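Local coordinates for protein predicted DNA-binding transcriptional regulator (Aliivibrio fischeri ES114, PDB 7DWN) that probably binds cis-regulatory DNA and controls transcription as a LysR-type regulator, with a helix-turn-helix domain joined to an effector-binding domain, at residues H101-S106 against L147-D152; P109-A114 against S286-L291; I153-L156 against Q160-L163; P241-Q246 against I266-Y271. All coordinates share one frame; numbering follows the deposited sequence.

How the interactions relate
All four contacts lie in the LysR substrate-binding domain. From the N terminus, helix 101-114 opens both of the first two. Interaction 1 packs its first turns on the end of strand 145-149, closing a loop of 40 residues. Interaction 2 starts inside that loop and ends near the C terminus, on helix 279-290, so the two cross; it also encloses interactions 3 and 4. Interaction 3 closes a tight reversal of three residues ahead of strand 160-174. Interaction 4 joins the loop after strand 238-241 to strand 264-272. That strand lies beside both 145-149 and 160-174 in the sheet, which ties interactions 1, 3 and 4 together.

Interaction 1: residues H101-S106 against L147-D152; sequences HSLATS and LAFDDD
The start of a beta-alpha-beta crossover helix packs here on a strand end: Leu103, in the first turns of helix 101-114, lies against Phe149 and the backbone just before it at the end of strand 145-149. The closest touch of the two side chains is Leu103 CG to Phe149 CZ, 3.6 Å. Leu103 CD1 sits over the middle of one face of the Phe149 ring, 3.9 Å from its centroid and 10° off the ring normal, a CH-pi contact. The other methyl, Leu103 CD2, turns to the ring tip and comes within 3.7 Å of Phe149 CZ. CD1 also meets the backbone, lying 3.6 Å from Ala148 O. In Leu103, CG is anti to the carbonyl carbon (chi1 -65°), a torsion that sends the branch down onto the strand. Helix 101-114 links the parallel strands 94-99 and 123-128 in the periplasmic-binding-protein-like fold, and strand 145-149 runs along the far side of 94-99, so the helix here rests on the sheet. Leu147 also points at the helix but stands farther back, against Val97 and Ala99. Phe149 additionally packs on Met202, and lies about 4 Å from a bound MES, probably from the crystallisation liquor, whose sulfonate takes a hydrogen bond from Ser102 N. At the helix start, His101 stacks its ring on His101 of the second subunit.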
loop_
_atom_site.group_PDB
_atom_site.type_symbol
_atom_site.label_atom_id
_atom_site.label_comp_id
_atom_site.label_asym_id
_atom_site.label_seq_id
_atom_site.Cartn_x
_atom_site.Cartn_y
_atom_site.Cartn_z
ATOM N N HIS A 101 1.868 28.207 -1.270
ATOM C CA HIS A 101 3.068 29.029 -1.424
ATOM C C HIS A 101 2.762 30.511 -1.227
ATOM O O HIS A 101 3.428 31.199 -0.442
ATOM C CB HIS A 101 3.679 28.779 -2.805
ATOM C CG HIS A 101 5.060 29.331 -2.974
ATOM N ND1 HIS A 101 5.323 30.682 -3.020
ATOM C CD2 HIS A 101 6.253 28.710 -3.127
ATOM C CE1 HIS A 101 6.620 30.871 -3.183
ATOM N NE2 HIS A 101 7.208 29.691 -3.252
ATOM N N SER A 102 1.747 31.016 -1.930
ATOM C CA SER A 102 1.375 32.421 -1.799
ATOM C C SER A 102 0.937 32.746 -0.377
ATOM O O SER A 102 1.345 33.766 0.190
ATOM C CB SER A 102 0.264 32.760 -2.792
ATOM O OG SER A 102 0.038 34.154 -2.865
ATOM N N LEU A 103 0.105 31.884 0.214
ATOM C CA LEU A 103 -0.350 32.110 1.581
ATOM C C LEU A 103 0.810 32.085 2.560
ATOM O O LEU A 103 0.855 32.887 3.496
ATOM C CB LEU A 103 -1.390 31.065 1.975
ATOM C CG LEU A 103 -2.696 31.121 1.190
ATOM C CD1 LEU A 103 -3.679 30.102 1.732
ATOM C CD2 LEU A 103 -3.274 32.527 1.237
ATOM N N ALA A 104 1.755 31.167 2.372
ATOM C CA ALA A 104 2.896 31.118 3.274
ATOM C C ALA A 104 3.721 32.395 3.164
ATOM O O ALA A 104 3.993 33.056 4.172
ATOM C CB ALA A 104 3.738 29.876 2.986
ATOM N N THR A 105 4.072 32.791 1.937
ATOM C CA THR A 105 4.858 34.009 1.746
ATOM C C THR A 105 4.127 35.257 2.234
ATOM O O THR A 105 4.773 36.247 2.594
ATOM C CB THR A 105 5.234 34.170 0.272
ATOM O OG1 THR A 105 4.046 34.193 -0.530
ATOM C CG2 THR A 105 6.131 33.027 -0.185
ATOM N N SER A 106 2.792 35.242 2.247
ATOM C CA SER A 106 2.059 36.426 2.681
ATOM C C SER A 106 1.879 36.463 4.193
ATOM O O SER A 106 2.017 37.527 4.810
ATOM C CB SER A 106 0.697 36.488 1.985
ATOM O OG SER A 106 -0.057 37.603 2.430
ATOM N N LEU A 147 -2.424 25.797 6.049
ATOM C CA LEU A 147 -2.837 27.107 5.553
ATOM C C LEU A 147 -3.239 26.923 4.097
ATOM O O LEU A 147 -2.382 26.774 3.223
ATOM C CB LEU A 147 -1.720 28.135 5.708
ATOM C CG LEU A 147 -1.608 28.910 7.024
ATOM C CD1 LEU A 147 -1.477 27.985 8.225
ATOM C CD2 LEU A 147 -0.429 29.864 6.960
ATOM N N ALA A 148 -4.542 26.917 3.826
ATOM C CA ALA A 148 -4.999 26.607 2.476
ATOM C C ALA A 148 -6.193 27.484 2.139
ATOM O O ALA A 148 -6.622 28.313 2.940
ATOM C CB ALA A 148 -5.330 25.118 2.331
ATOM N N PHE A 149 -6.716 27.322 0.930
ATOM C CA PHE A 149 -7.866 28.100 0.506
ATOM C C PHE A 149 -9.160 27.351 0.812
ATOM O O PHE A 149 -9.154 26.214 1.290
ATOM C CB PHE A 149 -7.766 28.438 -0.982
ATOM C CG PHE A 149 -6.640 29.377 -1.314
ATOM C CD1 PHE A 149 -6.785 30.746 -1.145
ATOM C CD2 PHE A 149 -5.433 28.890 -1.788
ATOM C CE1 PHE A 149 -5.750 31.611 -1.444
ATOM C CE2 PHE A 149 -4.396 29.749 -2.090
ATOM C CZ PHE A 149 -4.554 31.111 -1.919
ATOM N N ASP A 150 -10.281 28.018 0.540
ATOM C CA ASP A 150 -11.604 27.497 0.866
ATOM C C ASP A 150 -11.804 26.105 0.287
ATOM O O ASP A 150 -11.692 25.902 -0.925
ATOM C CB ASP A 150 -12.675 28.455 0.334
ATOM C CG ASP A 150 -14.077 28.096 0.804
ATOM O OD1 ASP A 150 -14.208 27.346 1.795
ATOM O OD2 ASP A 150 -15.052 28.562 0.178
ATOM N N ASP A 151 -12.098 25.144 1.160
ATOM C CA ASP A 151 -12.263 23.748 0.767
ATOM C C ASP A 151 -13.471 23.176 1.492
ATOM O O ASP A 151 -13.535 23.230 2.723
ATOM C CB ASP A 151 -11.006 22.934 1.087
ATOM C CG ASP A 151 -11.132 21.480 0.683
ATOM O OD1 ASP A 151 -11.014 21.180 -0.525
ATOM O OD2 ASP A 151 -11.352 20.635 1.574
ATOM N N ASP A 152 -14.416 22.618 0.729
ATOM C CA ASP A 152 -15.656 22.114 1.314
ATOM C C ASP A 152 -15.424 20.975 2.299
ATOM O O ASP A 152 -16.271 20.745 3.168
ATOM C CB ASP A 152 -16.611 21.653 0.208
ATOM C CG ASP A 152 -17.147 22.807 -0.618
ATOM O OD1 ASP A 152 -17.167 23.946 -0.107
ATOM O OD2 ASP A 152 -17.554 22.575 -1.777
#

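Interaction 2: residues P109-A114 against S286-L291; sequences PKMQQA and SILCNL
Apolar helix-to-helix packing brings Met111, in the later turns of helix 101-114, against Ile287 and Leu288 near the end of helix 279-290, toward the C terminus of the domain. The axes of the two short segments make an angle of 119° and come no closer than 10.5 Å, so the gap is bridged by side chains. Met111 does most of the reaching. Its CG lies 3.7 Å from Ile287 CG2, while its outer half runs across Leu288, with SD 3.7 Å from Leu288 CG. The chain then bends at chi3 (-46°), and the methyl CE comes to rest 3.6 Å from Leu288 CD2. Ile287 CG2 is shared: besides Met111 it touches Ala114 CB at 3.9 Å, one turn further along the first helix. No hydrogen bond crosses the interface. Within the second segment, Asn290 folds its side chain back over the last turn, and ND2 gives a nearly straight bond of 3.1 Å to Ser286 O. Leu288 continues past Met111 onto Ile145 and Leu147 of strand 145-149, and Ile287 reaches Phe115, while Pro109, Gln112 and Gln113 face Asn233 and Gln235 of the second subunit.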
loop_
_atom_site.group_PDB
_atom_site.type_symbol
_atom_site.label_atom_id
_atom_site.label_comp_id
_atom_site.label_asym_id
_atom_site.label_seq_id
_atom_site.Cartn_x
_atom_site.Cartn_y
_atom_site.Cartn_z
ATOM N N PRO A 109 5.585 35.738 7.383
ATOM C CA PRO A 109 6.391 36.850 7.927
ATOM C C PRO A 109 5.675 37.669 8.996
ATOM O O PRO A 109 6.288 38.012 10.020
ATOM C CB PRO A 109 6.722 37.689 6.681
ATOM C CG PRO A 109 5.832 37.168 5.579
ATOM C CD PRO A 109 5.600 35.733 5.911
ATOM N N LYS A 110 4.394 37.987 8.796
ATOM C CA LYS A 110 3.647 38.726 9.809
ATOM C C LYS A 110 3.502 37.918 11.099
ATOM O O LYS A 110 3.668 38.457 12.200
ATOM C CB LYS A 110 2.279 39.122 9.249
ATOM C CG LYS A 110 2.361 39.924 7.951
ATOM C CD LYS A 110 0.986 40.220 7.376
ATOM C CE LYS A 110 0.242 38.936 7.058
ATOM N NZ LYS A 110 -0.814 39.151 6.034
ATOM N N MET A 111 3.196 36.624 10.980
ATOM C CA MET A 111 3.182 35.731 12.139
ATOM C C MET A 111 4.528 35.727 12.854
ATOM O O MET A 111 4.595 35.749 14.091
ATOM C CB MET A 111 2.838 34.317 11.675
ATOM C CG MET A 111 1.745 33.609 12.435
ATOM S SD MET A 111 1.550 31.950 11.761
ATOM C CE MET A 111 1.545 32.306 10.004
ATOM N N GLN A 112 5.611 35.668 12.079
ATOM C CA GLN A 112 6.957 35.623 12.632
ATOM C C GLN A 112 7.253 36.880 13.429
ATOM O O GLN A 112 7.912 36.824 14.474
ATOM C CB GLN A 112 7.969 35.455 11.497
ATOM C CG GLN A 112 9.402 35.232 11.939
ATOM C CD GLN A 112 9.680 33.785 12.290
ATOM O OE1 GLN A 112 8.792 32.936 12.217
ATOM N NE2 GLN A 112 10.918 33.496 12.671
ATOM N N GLN A 113 6.775 38.027 12.949
ATOM C CA GLN A 113 6.935 39.242 13.734
ATOM C C GLN A 113 6.035 39.225 14.965
ATOM O O GLN A 113 6.419 39.728 16.027
ATOM C CB GLN A 113 6.661 40.478 12.882
ATOM C CG GLN A 113 6.932 41.777 13.621
ATOM C CD GLN A 113 8.254 41.758 14.368
ATOM O OE1 GLN A 113 9.278 41.329 13.835
ATOM N NE2 GLN A 113 8.234 42.219 15.614
ATOM N N ALA A 114 4.835 38.646 14.847
ATOM C CA ALA A 114 3.958 38.536 16.010
ATOM C C ALA A 114 4.596 37.699 17.110
ATOM O O ALA A 114 4.290 37.888 18.294
ATOM C CB ALA A 114 2.606 37.942 15.616
ATOM N N SER A 286 -3.522 30.181 17.756
ATOM C CA SER A 286 -4.117 31.386 18.322
ATOM C C SER A 286 -3.680 32.628 17.558
ATOM O O SER A 286 -4.491 33.526 17.301
ATOM C CB SER A 286 -3.744 31.510 19.799
ATOM O OG SER A 286 -4.019 32.809 20.292
ATOM N N ILE A 287 -2.401 32.698 17.184
ATOM C CA ILE A 287 -1.921 33.861 16.447
ATOM C C ILE A 287 -2.523 33.901 15.046
ATOM O O ILE A 287 -2.807 34.983 14.515
ATOM C CB ILE A 287 -0.382 33.864 16.427
ATOM C CG1 ILE A 287 0.136 34.077 17.851
ATOM C CG2 ILE A 287 0.152 34.943 15.496
ATOM C CD1 ILE A 287 1.596 33.783 18.035
ATOM N N LEU A 288 -2.752 32.736 14.436
ATOM C CA LEU A 288 -3.426 32.697 13.141
ATOM C C LEU A 288 -4.873 33.162 13.254
ATOM O O LEU A 288 -5.352 33.929 12.409
ATOM C CB LEU A 288 -3.362 31.286 12.560
ATOM C CG LEU A 288 -2.051 30.916 11.873
ATOM C CD1 LEU A 288 -1.984 29.419 11.638
ATOM C CD2 LEU A 288 -1.936 31.668 10.557
ATOM N N CYS A 289 -5.587 32.707 14.287
ATOM C CA CYS A 289 -6.959 33.155 14.499
ATOM C C CYS A 289 -7.031 34.640 14.822
ATOM O O CYS A 289 -8.098 35.245 14.674
ATOM C CB CYS A 289 -7.615 32.351 15.624
ATOM S SG CYS A 289 -7.777 30.583 15.300
ATOM N N ASN A 290 -5.962 35.252 15.244
ATOM C CA ASN A 290 -6.057 36.633 15.464
ATOM C C ASN A 290 -5.621 37.471 14.341
ATOM O O ASN A 290 -6.486 37.929 13.660
ATOM C CB ASN A 290 -5.470 37.060 16.759
ATOM C CG ASN A 290 -6.441 36.841 17.868
ATOM O OD1 ASN A 290 -7.112 37.722 18.272
ATOM N ND2 ASN A 290 -6.574 35.646 18.274
ATOM N N LEU A 291 -4.362 37.657 14.044
ATOM C CA LEU A 291 -3.935 38.218 12.750
ATOM C C LEU A 291 -4.843 39.357 12.453
ATOM O O LEU A 291 -5.356 39.512 11.381
ATOM C CB LEU A 291 -3.993 37.200 11.630
ATOM C CG LEU A 291 -2.711 36.471 11.230
ATOM C CD1 LEU A 291 -2.436 36.392 9.758
ATOM C CD2 LEU A 291 -1.499 36.979 11.942
#

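Interaction 3: residues I153-L156 against Q160-L163; sequences ILRL and QSQL
Arg155 and Ser161 hold together a tight reversal of the chain, in which the type I beta turn from Ile153 to Leu156 lies beside the start of strand 160-174. Ile153 opens the turn and rests on Thr135 of helix 134-140. Its carbonyl O receives a weak hydrogen bond of 3.4 Å from Leu156 N, the bond that closes the turn. Leu154 follows, buried against Thr135, Leu138 and Tyr271, and its backbone N is bound by the carboxylate of Asp151. Leu154 O faces the strand and lies 4.1 Å from Ser161 CB. Arg155 comes next, with its CA nearest that of Ser161. Its side chain starts away from the strand, but CG still passes 3.8 Å from Ser161 OG. Further out a bend at chi3 (56°) turns the guanidinium back to the preceding loop, where Asp150 and Asp152 grip NH1 in salt bridges; the two carboxylates should favour the charged arginine, which in turn probably eases the repulsion between them. Leu156 then leads into the short link to the strand, which pairs with 264-272 through Gln160 and Gln162 on either side of Ser161. With chi1 of 57°, Ser161 OG stands between its own backbone N and carbonyl carbon and donates to Arg155 O at 2.9 Å, approaching well to one side of the C=O direction, at a C=O...OG angle of 123°.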
loop_
_atom_site.group_PDB
_atom_site.type_symbol
_atom_site.label_atom_id
_atom_site.label_comp_id
_atom_site.label_asym_id
_atom_site.label_seq_id
_atom_site.Cartn_x
_atom_site.Cartn_y
_atom_site.Cartn_z
ATOM N N ILE A 153 -14.309 20.259 2.189
ATOM C CA ILE A 153 -14.022 19.150 3.093
ATOM C C ILE A 153 -13.278 19.626 4.333
ATOM O O ILE A 153 -13.650 19.295 5.462
ATOM C CB ILE A 153 -13.233 18.047 2.353
ATOM C CG1 ILE A 153 -14.088 17.403 1.259
ATOM C CG2 ILE A 153 -12.730 16.993 3.331
ATOM C CD1 ILE A 153 -13.948 18.056 -0.107
ATOM N N LEU A 154 -12.218 20.414 4.141
ATOM C CA LEU A 154 -11.400 20.864 5.261
ATOM C C LEU A 154 -12.118 21.875 6.146
ATOM O O LEU A 154 -11.749 22.024 7.316
ATOM C CB LEU A 154 -10.093 21.463 4.743
ATOM C CG LEU A 154 -9.100 20.462 4.153
ATOM C CD1 LEU A 154 -8.057 21.182 3.317
ATOM C CD2 LEU A 154 -8.440 19.659 5.262
ATOM N N ARG A 155 -13.133 22.562 5.624
ATOM C CA ARG A 155 -13.835 23.578 6.399
ATOM C C ARG A 155 -14.818 22.983 7.401
ATOM O O ARG A 155 -15.208 23.673 8.350
ATOM C CB ARG A 155 -14.569 24.531 5.454
ATOM C CG ARG A 155 -14.907 25.884 6.050
ATOM C CD ARG A 155 -15.683 26.743 5.062
ATOM N NE ARG A 155 -16.901 26.084 4.595
ATOM C CZ ARG A 155 -17.075 25.609 3.366
ATOM N NH1 ARG A 155 -16.112 25.728 2.462
ATOM N NH2 ARG A 155 -18.218 25.023 3.033
ATOM N N LEU A 156 -15.213 21.728 7.224
ATOM C CA LEU A 156 -16.239 21.080 8.024
ATOM C C LEU A 156 -15.634 20.050 8.969
ATOM O O LEU A 156 -14.466 19.670 8.827
ATOM C CB LEU A 156 -17.264 20.396 7.108
ATOM C CG LEU A 156 -18.085 21.312 6.200
ATOM C CD1 LEU A 156 -19.008 20.495 5.311
ATOM C CD2 LEU A 156 -18.880 22.303 7.030
ATOM N N GLN A 160 -11.231 21.272 12.222
ATOM C CA GLN A 160 -11.475 22.611 12.739
ATOM C C GLN A 160 -10.927 23.628 11.748
ATOM O O GLN A 160 -9.805 23.477 11.252
ATOM C CB GLN A 160 -10.821 22.804 14.107
ATOM C CG GLN A 160 -11.274 21.817 15.161
ATOM C CD GLN A 160 -10.459 21.919 16.435
ATOM O OE1 GLN A 160 -10.049 20.908 17.002
ATOM N NE2 GLN A 160 -10.221 23.146 16.893
ATOM N N SER A 161 -11.717 24.656 11.462
ATOM C CA SER A 161 -11.348 25.667 10.485
ATOM C C SER A 161 -11.458 27.054 11.097
ATOM O O SER A 161 -12.292 27.305 11.971
ATOM C CB SER A 161 -12.231 25.586 9.235
ATOM O OG SER A 161 -13.600 25.725 9.573
ATOM N N GLN A 162 -10.598 27.955 10.626
ATOM C CA GLN A 162 -10.656 29.368 10.982
ATOM C C GLN A 162 -10.451 30.180 9.715
ATOM O O GLN A 162 -9.421 30.038 9.048
ATOM C CB GLN A 162 -9.598 29.734 12.027
ATOM C CG GLN A 162 -9.462 31.233 12.271
ATOM C CD GLN A 162 -10.568 31.790 13.149
ATOM O OE1 GLN A 162 -11.347 31.041 13.737
ATOM N NE2 GLN A 162 -10.637 33.113 13.246
ATOM N N LEU A 163 -11.429 31.014 9.378
ATOM C CA LEU A 163 -11.289 31.901 8.231
ATOM C C LEU A 163 -10.306 33.011 8.575
ATOM O O LEU A 163 -10.545 33.801 9.495
ATOM C CB LEU A 163 -12.647 32.474 7.833
ATOM C CG LEU A 163 -12.724 33.280 6.532
ATOM C CD1 LEU A 163 -14.077 33.078 5.875
ATOM C CD2 LEU A 163 -12.480 34.763 6.781
#

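Interaction 4: residues P241-Q246 against I266-Y271; sequences PAYSIQ and IEYYAY
Tyr243 and Tyr268 carry most of this contact: the side chains reach past one another from loop and strand, and the rings meet at an oblique tilt. Tyr268 touches with CE1 alone, which lies 4.0 Å from Tyr243 CE2 and almost as near Tyr243 CD2. The centroids are 5.6 Å apart and the planes are inclined at 69°. Beside them, Pro241 CB packs loosely on Ile266 CD1 at 4.2 Å, and no hydrogen bond joins the segments. Both tyrosines have CG between the backbone N and the carbonyl carbon (chi1 59° in Tyr243, 48° in Tyr268), which swings the two rings into the gap between loop and strand.

One step out, the short 3-10 turn that carries Tyr243 is fastened at Pro241 O. That oxygen accepts twice from Ser244, from N at 3.1 Å and from OG at 2.9 Å. The far end of the Tyr243 ring is fixed by a hydrogen bond between its OH and Ser102 OG, and Phe149 touches both tyrosine rings. Pro241 and Ile266 share Met202 of helix 201-209 as a further neighbour. On the strand side, Tyr268 is held by backbone bonds to Ile164 and Ala165 of strand 160-174, and its side chain packs on Ala165 and Thr167. Strands 160-174 and 264-272 run antiparallel as the long crossover pair between the two subdomains expected of a LysR-type effector domain, and with a bound MES about 5 Å from Tyr243 the arrangement is consistent with the wall of the effector cleft.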
loop_
_atom_site.group_PDB
_atom_site.type_symbol
_atom_site.label_atom_id
_atom_site.label_comp_id
_atom_site.label_asym_id
_atom_site.label_seq_id
_atom_site.Cartn_x
_atom_site.Cartn_y
_atom_site.Cartn_z
ATOM N N PRO A 241 -4.567 37.161 -6.910
ATOM C CA PRO A 241 -5.054 37.556 -5.585
ATOM C C PRO A 241 -4.506 38.921 -5.204
ATOM O O PRO A 241 -3.342 39.238 -5.457
ATOM C CB PRO A 241 -4.527 36.450 -4.664
ATOM C CG PRO A 241 -3.372 35.859 -5.402
ATOM C CD PRO A 241 -3.742 35.945 -6.853
ATOM N N ALA A 242 -5.366 39.734 -4.591
ATOM C CA ALA A 242 -5.019 41.132 -4.370
ATOM C C ALA A 242 -3.871 41.288 -3.380
ATOM O O ALA A 242 -3.112 42.258 -3.470
ATOM C CB ALA A 242 -6.246 41.906 -3.897
ATOM N N TYR A 243 -3.712 40.347 -2.446
ATOM C CA TYR A 243 -2.648 40.474 -1.455
ATOM C C TYR A 243 -1.263 40.267 -2.055
ATOM O O TYR A 243 -0.266 40.613 -1.412
ATOM C CB TYR A 243 -2.866 39.491 -0.301
ATOM C CG TYR A 243 -2.906 38.033 -0.710
ATOM C CD1 TYR A 243 -1.735 37.321 -0.936
ATOM C CD2 TYR A 243 -4.116 37.363 -0.848
ATOM C CE1 TYR A 243 -1.764 35.995 -1.304
ATOM C CE2 TYR A 243 -4.155 36.030 -1.214
ATOM C CZ TYR A 243 -2.975 35.352 -1.443
ATOM O OH TYR A 243 -3.001 34.025 -1.805
ATOM N N SER A 244 -1.174 39.719 -3.265
ATOM C CA SER A 244 0.109 39.420 -3.884
ATOM C C SER A 244 0.575 40.494 -4.858
ATOM O O SER A 244 1.699 40.400 -5.362
ATOM C CB SER A 244 0.042 38.074 -4.616
ATOM O OG SER A 244 -0.675 38.189 -5.834
ATOM N N ILE A 245 -0.248 41.502 -5.139
ATOM C CA ILE A 245 0.100 42.519 -6.126
ATOM C C ILE A 245 -0.163 43.911 -5.571
ATOM O O ILE A 245 -0.406 44.855 -6.331
ATOM C CB ILE A 245 -0.680 42.308 -7.438
ATOM C CG1 ILE A 245 -2.185 42.301 -7.163
ATOM C CG2 ILE A 245 -0.242 41.021 -8.124
ATOM C CD1 ILE A 245 -3.032 42.317 -8.410
ATOM N N GLN A 246 -0.113 44.056 -4.245
ATOM C CA GLN A 246 -0.432 45.347 -3.639
ATOM C C GLN A 246 0.613 46.401 -3.981
ATOM O O GLN A 246 0.266 47.546 -4.291
ATOM C CB GLN A 246 -0.574 45.201 -2.124
ATOM C CG GLN A 246 -1.871 44.539 -1.686
ATOM C CD GLN A 246 -3.103 45.257 -2.210
ATOM O OE1 GLN A 246 -3.128 46.484 -2.314
ATOM N NE2 GLN A 246 -4.133 44.490 -2.547
ATOM N N ILE A 266 -12.524 35.335 -2.900
ATOM C CA ILE A 266 -11.886 34.108 -2.438
ATOM C C ILE A 266 -11.662 34.240 -0.936
ATOM O O ILE A 266 -11.624 35.342 -0.388
ATOM C CB ILE A 266 -10.547 33.812 -3.155
ATOM C CG1 ILE A 266 -9.596 35.009 -3.056
ATOM C CG2 ILE A 266 -10.782 33.421 -4.608
ATOM C CD1 ILE A 266 -8.222 34.745 -3.654
ATOM N N GLU A 267 -11.527 33.100 -0.267
ATOM C CA GLU A 267 -11.302 33.064 1.172
ATOM C C GLU A 267 -10.167 32.098 1.465
ATOM O O GLU A 267 -10.035 31.076 0.786
ATOM C CB GLU A 267 -12.561 32.618 1.927
ATOM C CG GLU A 267 -13.796 33.449 1.640
ATOM C CD GLU A 267 -15.074 32.717 1.993
ATOM O OE1 GLU A 267 -14.985 31.565 2.469
ATOM O OE2 GLU A 267 -16.165 33.290 1.789
ATOM N N TYR A 268 -9.343 32.404 2.468
ATOM C CA TYR A 268 -8.354 31.417 2.878
ATOM C C TYR A 268 -8.434 31.155 4.376
ATOM O O TYR A 268 -8.804 32.029 5.168
ATOM C CB TYR A 268 -6.918 31.793 2.457
ATOM C CG TYR A 268 -6.468 33.200 2.749
ATOM C CD1 TYR A 268 -6.696 34.222 1.838
ATOM C CD2 TYR A 268 -5.769 33.498 3.909
ATOM C CE1 TYR A 268 -6.269 35.507 2.088
ATOM C CE2 TYR A 268 -5.336 34.782 4.170
ATOM C CZ TYR A 268 -5.589 35.783 3.255
ATOM O OH TYR A 268 -5.162 37.067 3.506
ATOM N N TYR A 269 -8.086 29.921 4.743
ATOM C CA TYR A 269 -8.361 29.344 6.046
ATOM C C TYR A 269 -7.118 28.707 6.650
ATOM O O TYR A 269 -6.189 28.284 5.945
ATOM C CB TYR A 269 -9.429 28.251 5.961
ATOM C CG TYR A 269 -10.837 28.715 5.681
ATOM C CD1 TYR A 269 -11.237 29.058 4.396
ATOM C CD2 TYR A 269 -11.777 28.777 6.702
ATOM C CE1 TYR A 269 -12.533 29.469 4.141
ATOM C CE2 TYR A 269 -13.072 29.187 6.457
ATOM C CZ TYR A 269 -13.445 29.531 5.177
ATOM O OH TYR A 269 -14.734 29.937 4.937
ATOM N N ALA A 270 -7.140 28.634 7.978
ATOM C CA ALA A 270 -6.317 27.716 8.749
ATOM C C ALA A 270 -7.165 26.502 9.106
ATOM O O ALA A 270 -8.302 26.648 9.565
ATOM C CB ALA A 270 -5.784 28.387 10.015
ATOM N N TYR A 271 -6.617 25.313 8.881
ATOM C CA TYR A 271 -7.288 24.057 9.167
ATOM C C TYR A 271 -6.434 23.232 10.119
ATOM O O TYR A 271 -5.203 23.338 10.124
ATOM C CB TYR A 271 -7.543 23.237 7.891
ATOM C CG TYR A 271 -8.311 23.940 6.789
ATOM C CD1 TYR A 271 -9.653 24.268 6.949
ATOM C CD2 TYR A 271 -7.703 24.238 5.573
ATOM C CE1 TYR A 271 -10.363 24.893 5.939
ATOM C CE2 TYR A 271 -8.407 24.864 4.555
ATOM C CZ TYR A 271 -9.738 25.187 4.744
ATOM O OH TYR A 271 -10.446 25.810 3.743
#